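Local coordinates for ectoine hydroxylase (Sphingopyxis alaskensis RB2256, PDB 4Q5O), which catalyses the iron- and 2-oxoglutarate-dependent hydroxylation of L-ectoine to 5-hydroxyectoine, an osmolyte that helps the cell survive osmotic stress, at the interface of chains A and B. Coordinates in Å, arbitrary orientation; residue numbers count along the deposited sequence, not the author numbering. Chains: chain A/B, Ectoine hydroxylase.

Contact 1: the interface of chains A and B. Residues chain A 181, 187, 234-236, 256; chain B 181-182, 259-260, 262.
A:Asn256 meets the backbones of B:His182 and B:Ile259 in this patch of the two-fold homodimer interface, using both ends of its carboxamide. Its amide nitrogen ND2 donates to the backbone carbonyl O of B:His182 at 2.7 Å. The donor lies in the plane of that carbonyl, although the bond is bent at the hydrogen (121°). The side-chain oxygen OD1 accepts from the backbone N of B:Ile259 at 3.2 Å, with the donor tilted from the carboxamide plane. One side chain thus ties together two separate loops of chain B.

The packing centres on the imidazole of B:His182. Its CG stands anti to the carbonyl carbon (chi1 -53°), and the ring reaches across to chain A. CG2 of A:Ile234 lies over one ring face, toward the rim. CG of B:Pro181, of its own chain, lies over the rim of the opposite face. CB of A:Ala236 packs against the NE2-CD2 edge, 3.3 Å from NE2. SD of A:Met187 lies 3.9 Å from CB of B:His182, and the bent end of the methionine brings CE within 3.8 Å of CD1 of B:Ile259. CD1 of A:Ile234 meets the methyl CG2 of B:Thr260 at 3.8 Å, while its CG1 runs past CE2 of B:Phe262.

Within chain B, N of B:Phe262 donates to OG1 of B:Thr260 and probably helps to fix the course of this loop.

Most of the site is loop. A:Met187 starts the short strand 187-188, and A:Asn256 directly follows strand 253-255.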
loop_
_atom_site.group_PDB
_atom_site.type_symbol
_atom_site.label_atom_id
_atom_site.label_comp_id
_atom_site.label_asym_id
_atom_site.label_seq_id
_atom_site.Cartn_x
_atom_site.Cartn_y
_atom_site.Cartn_z
ATOM N N PRO A 181 -3.744 6.649 3.705
ATOM C CA PRO A 181 -3.544 5.924 2.436
ATOM C C PRO A 181 -2.314 5.020 2.476
ATOM O O PRO A 181 -2.200 4.137 1.613
ATOM C CB PRO A 181 -3.280 7.044 1.416
ATOM C CG PRO A 181 -3.824 8.266 2.023
ATOM C CD PRO A 181 -3.683 8.111 3.513
ATOM N N MET A 187 -8.988 -2.105 0.412
ATOM C CA MET A 187 -9.295 -1.590 -0.926
ATOM C C MET A 187 -10.513 -2.292 -1.490
ATOM O O MET A 187 -10.663 -3.501 -1.326
ATOM C CB MET A 187 -8.131 -1.831 -1.898
ATOM C CG MET A 187 -6.951 -0.930 -1.713
ATOM S SD MET A 187 -5.633 -1.271 -2.913
ATOM C CE MET A 187 -5.229 -2.974 -2.484
ATOM N N ILE A 234 -10.417 1.702 -8.460
ATOM C CA ILE A 234 -10.229 1.247 -7.076
ATOM C C ILE A 234 -10.313 2.373 -6.062
ATOM O O ILE A 234 -9.695 3.417 -6.225
ATOM C CB ILE A 234 -8.861 0.547 -6.849
ATOM C CG1 ILE A 234 -8.651 -0.599 -7.837
ATOM C CG2 ILE A 234 -8.772 0.036 -5.439
ATOM C CD1 ILE A 234 -7.578 -1.598 -7.434
ATOM N N VAL A 235 -11.041 2.132 -4.981
ATOM C CA VAL A 235 -11.207 3.114 -3.922
ATOM C C VAL A 235 -10.703 2.491 -2.630
ATOM O O VAL A 235 -10.781 1.283 -2.476
ATOM C CB VAL A 235 -12.706 3.511 -3.840
ATOM C CG1 VAL A 235 -13.082 4.083 -2.488
ATOM C CG2 VAL A 235 -13.052 4.474 -4.976
ATOM N N ALA A 236 -10.153 3.298 -1.721
ATOM C CA ALA A 236 -9.650 2.807 -0.433
ATOM C C ALA A 236 -10.059 3.707 0.735
ATOM O O ALA A 236 -9.294 4.565 1.161
ATOM C CB ALA A 236 -8.141 2.651 -0.474
ATOM N N ASN A 256 -3.104 -3.996 0.387
ATOM C CA ASN A 256 -1.669 -4.096 0.223
ATOM C C ASN A 256 -0.957 -4.296 1.552
ATOM O O ASN A 256 -1.581 -4.262 2.623
ATOM C CB ASN A 256 -1.149 -2.856 -0.488
ATOM C CG ASN A 256 -1.535 -2.838 -1.936
ATOM O OD1 ASN A 256 -1.563 -3.881 -2.578
ATOM N ND2 ASN A 256 -1.865 -1.668 -2.457
ATOM N N PRO B 181 -2.765 6.139 -5.249
ATOM C CA PRO B 181 -2.267 5.775 -3.917
ATOM C C PRO B 181 -2.329 4.270 -3.676
ATOM O O PRO B 181 -1.924 3.804 -2.606
ATOM C CB PRO B 181 -3.224 6.504 -2.968
ATOM C CG PRO B 181 -4.459 6.718 -3.754
ATOM C CD PRO B 181 -4.041 6.877 -5.189
ATOM N N HIS B 182 -2.786 3.522 -4.678
ATOM C CA HIS B 182 -3.030 2.091 -4.515
ATOM C C HIS B 182 -1.960 1.125 -5.045
ATOM O O HIS B 182 -1.812 0.036 -4.520
ATOM C CB HIS B 182 -4.415 1.745 -5.087
ATOM C CG HIS B 182 -5.505 2.601 -4.531
ATOM N ND1 HIS B 182 -6.458 3.206 -5.323
ATOM C CD2 HIS B 182 -5.779 2.977 -3.256
ATOM C CE1 HIS B 182 -7.279 3.909 -4.559
ATOM N NE2 HIS B 182 -6.886 3.789 -3.302
ATOM N N ILE B 259 -0.732 -5.154 -5.366
ATOM C CA ILE B 259 -1.583 -6.269 -5.754
ATOM C C ILE B 259 -2.628 -5.840 -6.775
ATOM O O ILE B 259 -3.372 -6.676 -7.286
ATOM C CB ILE B 259 -2.295 -6.871 -4.548
ATOM C CG1 ILE B 259 -3.543 -6.067 -4.194
ATOM C CG2 ILE B 259 -1.361 -6.902 -3.400
ATOM C CD1 ILE B 259 -4.293 -6.626 -3.027
ATOM N N THR B 260 -2.691 -4.546 -7.074
ATOM C CA THR B 260 -3.639 -4.064 -8.072
ATOM C C THR B 260 -3.246 -4.580 -9.458
ATOM O O THR B 260 -2.138 -5.064 -9.636
ATOM C CB THR B 260 -3.720 -2.519 -8.085
ATOM O OG1 THR B 260 -2.547 -1.967 -8.720
ATOM C CG2 THR B 260 -3.866 -1.994 -6.662
ATOM N N PHE B 262 -2.714 -2.641 -11.764
ATOM C CA PHE B 262 -1.997 -1.504 -12.332
ATOM C C PHE B 262 -0.499 -1.605 -12.039
ATOM O O PHE B 262 -0.081 -1.523 -10.886
ATOM C CB PHE B 262 -2.594 -0.204 -11.774
ATOM C CG PHE B 262 -4.094 -0.148 -11.880
ATOM C CD1 PHE B 262 -4.725 -0.451 -13.073
ATOM C CD2 PHE B 262 -4.875 0.167 -10.787
ATOM C CE1 PHE B 262 -6.109 -0.415 -13.176
ATOM C CE2 PHE B 262 -6.265 0.200 -10.884
ATOM C CZ PHE B 262 -6.878 -0.091 -12.080
#

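Contact 2: the interface of chains A and B. Residues chain A 151, 222, 225-226, 229, 234; chain B 144, 260-262.
The ring of B:Phe144 is stacked against the side chain of A:Glu222. CG of the glutamate sits over the centre of one ring face, 3.8 Å from the ring centroid, in a CH-pi contact. Its chain is extended beyond CG (chi2 -179°), and the carboxylate continues over the ring nearly parallel to it, the planes 7° apart. On the opposite face lie the backbone O of B:Thr260 and N of B:Pro261, both toward the rim. CD1 of A:Leu225 touches CE1 of the ring at 4.0 Å. B:Phe262 presents an edge to chain A: the backbone O of A:Ala229 lies in its ring plane, 3.9 Å from CZ.

B:Pro261 sits between the two aromatic rings. Its CG packs 3.7 Å from CB of A:Ala229 and equally close to CA of A:Ala226. The small alanine side chains probably let the proline ring approach the helix closely. CB of A:Ala229 also meets CZ of B:Phe262 at 3.9 Å.

This is a largely apolar helix-to-loop patch of the homodimer interface. Cohesion across it comes from apolar packing and the glutamate-phenylalanine stack.

Chain A offers one side of helix 222-232, with A:Glu222 at its first turn, beside A:Trp151 of strand 149-152 and the loop residue A:Ile234. Chain B meets it with two loops, one carrying B:Phe144 and the other B:Thr260 to B:Phe262.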
loop_
_atom_site.group_PDB
_atom_site.type_symbol
_atom_site.label_atom_id
_atom_site.label_comp_id
_atom_site.label_asym_id
_atom_site.label_seq_id
_atom_site.Cartn_x
_atom_site.Cartn_y
_atom_site.Cartn_z
ATOM N N TRP A 151 -7.099 -10.141 -3.442
ATOM C CA TRP A 151 -8.483 -9.930 -3.847
ATOM C C TRP A 151 -9.393 -11.148 -3.666
ATOM O O TRP A 151 -8.994 -12.278 -3.958
ATOM C CB TRP A 151 -8.521 -9.516 -5.307
ATOM C CG TRP A 151 -7.769 -8.254 -5.590
ATOM C CD1 TRP A 151 -6.557 -8.135 -6.237
ATOM C CD2 TRP A 151 -8.184 -6.923 -5.263
ATOM N NE1 TRP A 151 -6.195 -6.808 -6.315
ATOM C CE2 TRP A 151 -7.174 -6.043 -5.724
ATOM C CE3 TRP A 151 -9.300 -6.390 -4.612
ATOM C CZ2 TRP A 151 -7.253 -4.654 -5.551
ATOM C CZ3 TRP A 151 -9.378 -5.023 -4.439
ATOM C CH2 TRP A 151 -8.354 -4.166 -4.910
ATOM N N GLU A 222 -6.663 -13.345 -12.462
ATOM C CA GLU A 222 -6.150 -12.003 -12.727
ATOM C C GLU A 222 -6.914 -11.235 -13.825
ATOM O O GLU A 222 -7.223 -10.048 -13.667
ATOM C CB GLU A 222 -4.660 -12.055 -13.075
ATOM C CG GLU A 222 -3.703 -12.449 -11.944
ATOM C CD GLU A 222 -2.234 -12.450 -12.401
ATOM O OE1 GLU A 222 -1.987 -12.197 -13.600
ATOM O OE2 GLU A 222 -1.323 -12.695 -11.572
ATOM N N LEU A 225 -10.137 -9.874 -12.575
ATOM C CA LEU A 225 -9.904 -8.800 -11.610
ATOM C C LEU A 225 -9.520 -7.515 -12.333
ATOM O O LEU A 225 -9.996 -6.440 -11.980
ATOM C CB LEU A 225 -8.833 -9.189 -10.584
ATOM C CG LEU A 225 -9.117 -10.318 -9.582
ATOM C CD1 LEU A 225 -7.863 -10.613 -8.759
ATOM C CD2 LEU A 225 -10.332 -10.035 -8.665
ATOM N N ALA A 226 -8.675 -7.643 -13.356
ATOM C CA ALA A 226 -8.273 -6.516 -14.187
ATOM C C ALA A 226 -9.470 -5.880 -14.885
ATOM O O ALA A 226 -9.610 -4.651 -14.897
ATOM C CB ALA A 226 -7.252 -6.963 -15.200
ATOM N N ALA A 229 -11.492 -3.916 -12.289
ATOM C CA ALA A 229 -10.751 -2.709 -11.925
ATOM C C ALA A 229 -10.686 -1.697 -13.068
ATOM O O ALA A 229 -10.692 -0.500 -12.839
ATOM C CB ALA A 229 -9.339 -3.061 -11.430
ATOM N N ILE A 234 -10.417 1.702 -8.460
ATOM C CA ILE A 234 -10.229 1.247 -7.076
ATOM C C ILE A 234 -10.313 2.373 -6.062
ATOM O O ILE A 234 -9.695 3.417 -6.225
ATOM C CB ILE A 234 -8.861 0.547 -6.849
ATOM C CG1 ILE A 234 -8.651 -0.599 -7.837
ATOM C CG2 ILE A 234 -8.772 0.036 -5.439
ATOM C CD1 ILE A 234 -7.578 -1.598 -7.434
ATOM N N PHE B 144 -0.417 -7.066 -9.469
ATOM C CA PHE B 144 -0.730 -8.353 -8.825
ATOM C C PHE B 144 0.362 -8.942 -7.938
ATOM O O PHE B 144 0.066 -9.448 -6.851
ATOM C CB PHE B 144 -1.209 -9.412 -9.831
ATOM C CG PHE B 144 -2.456 -9.030 -10.561
ATOM C CD1 PHE B 144 -3.692 -9.108 -9.937
ATOM C CD2 PHE B 144 -2.395 -8.588 -11.872
ATOM C CE1 PHE B 144 -4.849 -8.748 -10.603
ATOM C CE2 PHE B 144 -3.535 -8.228 -12.546
ATOM C CZ PHE B 144 -4.769 -8.308 -11.911
ATOM N N THR B 260 -2.691 -4.546 -7.074
ATOM C CA THR B 260 -3.639 -4.064 -8.072
ATOM C C THR B 260 -3.246 -4.580 -9.458
ATOM O O THR B 260 -2.138 -5.064 -9.636
ATOM C CB THR B 260 -3.720 -2.519 -8.085
ATOM O OG1 THR B 260 -2.547 -1.967 -8.720
ATOM C CG2 THR B 260 -3.866 -1.994 -6.662
ATOM N N PRO B 261 -4.176 -4.514 -10.435
ATOM C CA PRO B 261 -3.878 -4.784 -11.854
ATOM C C PRO B 261 -3.079 -3.666 -12.523
ATOM O O PRO B 261 -2.814 -3.732 -13.723
ATOM C CB PRO B 261 -5.269 -4.829 -12.500
ATOM C CG PRO B 261 -6.222 -5.109 -11.390
ATOM C CD PRO B 261 -5.632 -4.462 -10.180
ATOM N N PHE B 262 -2.714 -2.641 -11.764
ATOM C CA PHE B 262 -1.997 -1.504 -12.332
ATOM C C PHE B 262 -0.499 -1.605 -12.039
ATOM O O PHE B 262 -0.081 -1.523 -10.886
ATOM C CB PHE B 262 -2.594 -0.204 -11.774
ATOM C CG PHE B 262 -4.094 -0.148 -11.880
ATOM C CD1 PHE B 262 -4.725 -0.451 -13.073
ATOM C CD2 PHE B 262 -4.875 0.167 -10.787
ATOM C CE1 PHE B 262 -6.109 -0.415 -13.176
ATOM C CE2 PHE B 262 -6.265 0.200 -10.884
ATOM C CZ PHE B 262 -6.878 -0.091 -12.080
#

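Contact 3: the interface of chains A and B. Residues chain A 182, 257-262; chain B 151, 187, 234, 256.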
loop_
_atom_site.group_PDB
_atom_site.type_symbol
_atom_site.label_atom_id
_atom_site.label_comp_id
_atom_site.label_asym_id
_atom_site.label_seq_id
_atom_site.Cartn_x
_atom_site.Cartn_y
_atom_site.Cartn_z
ATOM N N HIS A 182 -1.439 5.234 3.470
ATOM C CA HIS A 182 -0.114 4.614 3.509
ATOM C C HIS A 182 0.034 3.255 4.206
ATOM O O HIS A 182 0.933 2.500 3.861
ATOM C CB HIS A 182 0.918 5.592 4.081
ATOM C CG HIS A 182 0.748 6.996 3.598
ATOM N ND1 HIS A 182 0.950 7.363 2.283
ATOM C CD2 HIS A 182 0.401 8.127 4.255
ATOM C CE1 HIS A 182 0.720 8.658 2.148
ATOM N NE2 HIS A 182 0.390 9.146 3.332
ATOM N N GLY A 257 0.349 -4.510 1.476
ATOM C CA GLY A 257 1.154 -4.683 2.665
ATOM C C GLY A 257 1.300 -3.387 3.426
ATOM O O GLY A 257 0.854 -2.342 2.966
ATOM N N ASN A 258 1.924 -3.455 4.594
ATOM C CA ASN A 258 2.106 -2.273 5.425
ATOM C C ASN A 258 3.511 -2.199 6.013
ATOM O O ASN A 258 3.773 -2.792 7.068
ATOM C CB ASN A 258 1.071 -2.247 6.557
ATOM C CG ASN A 258 1.304 -1.102 7.550
ATOM O OD1 ASN A 258 1.772 -0.028 7.169
ATOM N ND2 ASN A 258 0.965 -1.327 8.828
ATOM N N ILE A 259 4.404 -1.465 5.354
ATOM C CA ILE A 259 5.753 -1.258 5.905
ATOM C C ILE A 259 5.821 -0.080 6.883
ATOM O O ILE A 259 6.807 0.081 7.601
ATOM C CB ILE A 259 6.834 -1.063 4.813
ATOM C CG1 ILE A 259 6.627 0.265 4.088
ATOM C CG2 ILE A 259 6.811 -2.213 3.832
ATOM C CD1 ILE A 259 7.727 0.610 3.086
ATOM N N THR A 260 4.789 0.757 6.902
ATOM C CA THR A 260 4.801 1.934 7.775
ATOM C C THR A 260 4.882 1.501 9.228
ATOM O O THR A 260 4.598 0.359 9.535
ATOM C CB THR A 260 3.534 2.788 7.602
ATOM O OG1 THR A 260 2.457 2.219 8.371
ATOM C CG2 THR A 260 3.157 2.883 6.136
ATOM N N PRO A 261 5.298 2.407 10.122
ATOM C CA PRO A 261 5.267 2.105 11.562
ATOM C C PRO A 261 3.868 2.171 12.186
ATOM O O PRO A 261 3.766 2.188 13.407
ATOM C CB PRO A 261 6.129 3.227 12.171
ATOM C CG PRO A 261 6.954 3.732 11.060
ATOM C CD PRO A 261 6.104 3.608 9.841
ATOM N N PHE A 262 2.815 2.236 11.380
ATOM C CA PHE A 262 1.483 2.466 11.928
ATOM C C PHE A 262 0.619 1.229 11.764
ATOM O O PHE A 262 0.231 0.881 10.641
ATOM C CB PHE A 262 0.811 3.667 11.251
ATOM C CG PHE A 262 1.693 4.871 11.142
ATOM C CD1 PHE A 262 2.421 5.318 12.231
ATOM C CD2 PHE A 262 1.811 5.551 9.946
ATOM C CE1 PHE A 262 3.252 6.427 12.130
ATOM C CE2 PHE A 262 2.643 6.667 9.838
ATOM C CZ PHE A 262 3.365 7.096 10.934
ATOM N N TRP B 151 12.089 0.522 4.064
ATOM C CA TRP B 151 12.702 1.824 4.262
ATOM C C TRP B 151 14.205 1.741 4.199
ATOM O O TRP B 151 14.796 0.827 4.759
ATOM C CB TRP B 151 12.319 2.371 5.624
ATOM C CG TRP B 151 10.870 2.517 5.785
ATOM C CD1 TRP B 151 10.020 1.663 6.436
ATOM C CD2 TRP B 151 10.062 3.580 5.271
ATOM N NE1 TRP B 151 8.733 2.142 6.367
ATOM C CE2 TRP B 151 8.732 3.316 5.656
ATOM C CE3 TRP B 151 10.337 4.732 4.522
ATOM C CZ2 TRP B 151 7.682 4.164 5.322
ATOM C CZ3 TRP B 151 9.298 5.564 4.194
ATOM C CH2 TRP B 151 7.984 5.280 4.597
ATOM N N MET B 187 6.902 6.185 -0.950
ATOM C CA MET B 187 6.615 6.945 0.258
ATOM C C MET B 187 7.904 7.543 0.795
ATOM O O MET B 187 8.932 6.874 0.805
ATOM C CB MET B 187 6.015 6.033 1.333
ATOM C CG MET B 187 4.653 5.433 0.986
ATOM S SD MET B 187 4.310 3.997 2.000
ATOM C CE MET B 187 4.455 4.708 3.610
ATOM N N ILE B 234 4.408 10.878 6.976
ATOM C CA ILE B 234 4.762 10.197 5.740
ATOM C C ILE B 234 4.063 10.797 4.519
ATOM O O ILE B 234 2.871 11.041 4.522
ATOM C CB ILE B 234 4.419 8.709 5.833
ATOM C CG1 ILE B 234 5.140 8.070 7.020
ATOM C CG2 ILE B 234 4.753 7.996 4.534
ATOM C CD1 ILE B 234 5.098 6.563 7.003
ATOM N N ASN B 256 5.194 0.216 -0.443
ATOM C CA ASN B 256 4.457 -1.024 -0.207
ATOM C C ASN B 256 4.365 -1.839 -1.500
ATOM O O ASN B 256 4.710 -1.353 -2.580
ATOM C CB ASN B 256 3.024 -0.769 0.320
ATOM C CG ASN B 256 2.989 0.060 1.610
ATOM O OD1 ASN B 256 3.422 -0.386 2.671
ATOM N ND2 ASN B 256 2.430 1.264 1.520
#
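This patch of the two-fold homodimer interface joins the subunits by side-chain-to-backbone bonds and apolar packing, with A:His182 and the 257-262 loop of chain A against chain B. OD1 of B:Asn256 accepts from the backbone N of A:Ile259 at 3.1 Å, nearly along the C=O axis. ND2 of the same side chain donates to O of A:His182 at 3.0 Å. An alanine here would probably leave both backbone groups without these mates and loosen the hold on the loop.

B:Trp151 holds A:Ile259 through its N-H and ring face. The indole NE1, with the acceptor in the ring plane, donates to O of A:Ile259 at 3.1 Å from above the carbonyl plane. CG1 of A:Ile259 stands between the backbone N and the carbonyl carbon (chi1 68°), and the extended chain places CD1 over the five-membered ring, 4.0 Å from its centroid.

CE of B:Met187 packs against CG2 of A:Thr260, the two side chains crossing at about a right angle. A:Phe262 and B:Ile234 meet tip to tip, CE2 to CD1 at 3.8 Å.

Inside the loop, OG1 of A:Thr260 donates to OD1 of A:Asn258 at 2.6 Å, and ND2 of A:Asn258 donates to O of A:Phe262. These bonds probably stiffen the loop that packs in the homodimer.

Contacts 1 and 2 are neighbours, their C-alpha centres about 9 Å apart, and they share A:Ile234, B:Thr260 and B:Phe262. Contact 3 lies about 14 Å from contact 1 and about 20 Å from contact 2, between the same kind of centres. It shows largely the same set of residues as contact 1 with the chains exchanged, as expected from the two-fold, though the rings of A:His182 and B:His182 are turned differently. Each chain therefore both gives an asparagine side chain and receives the partner's on its backbone. Contact 2 extends one half of this arrangement to helix 222-232. Together the contacts join the subunits through reciprocal packing in the homodimer.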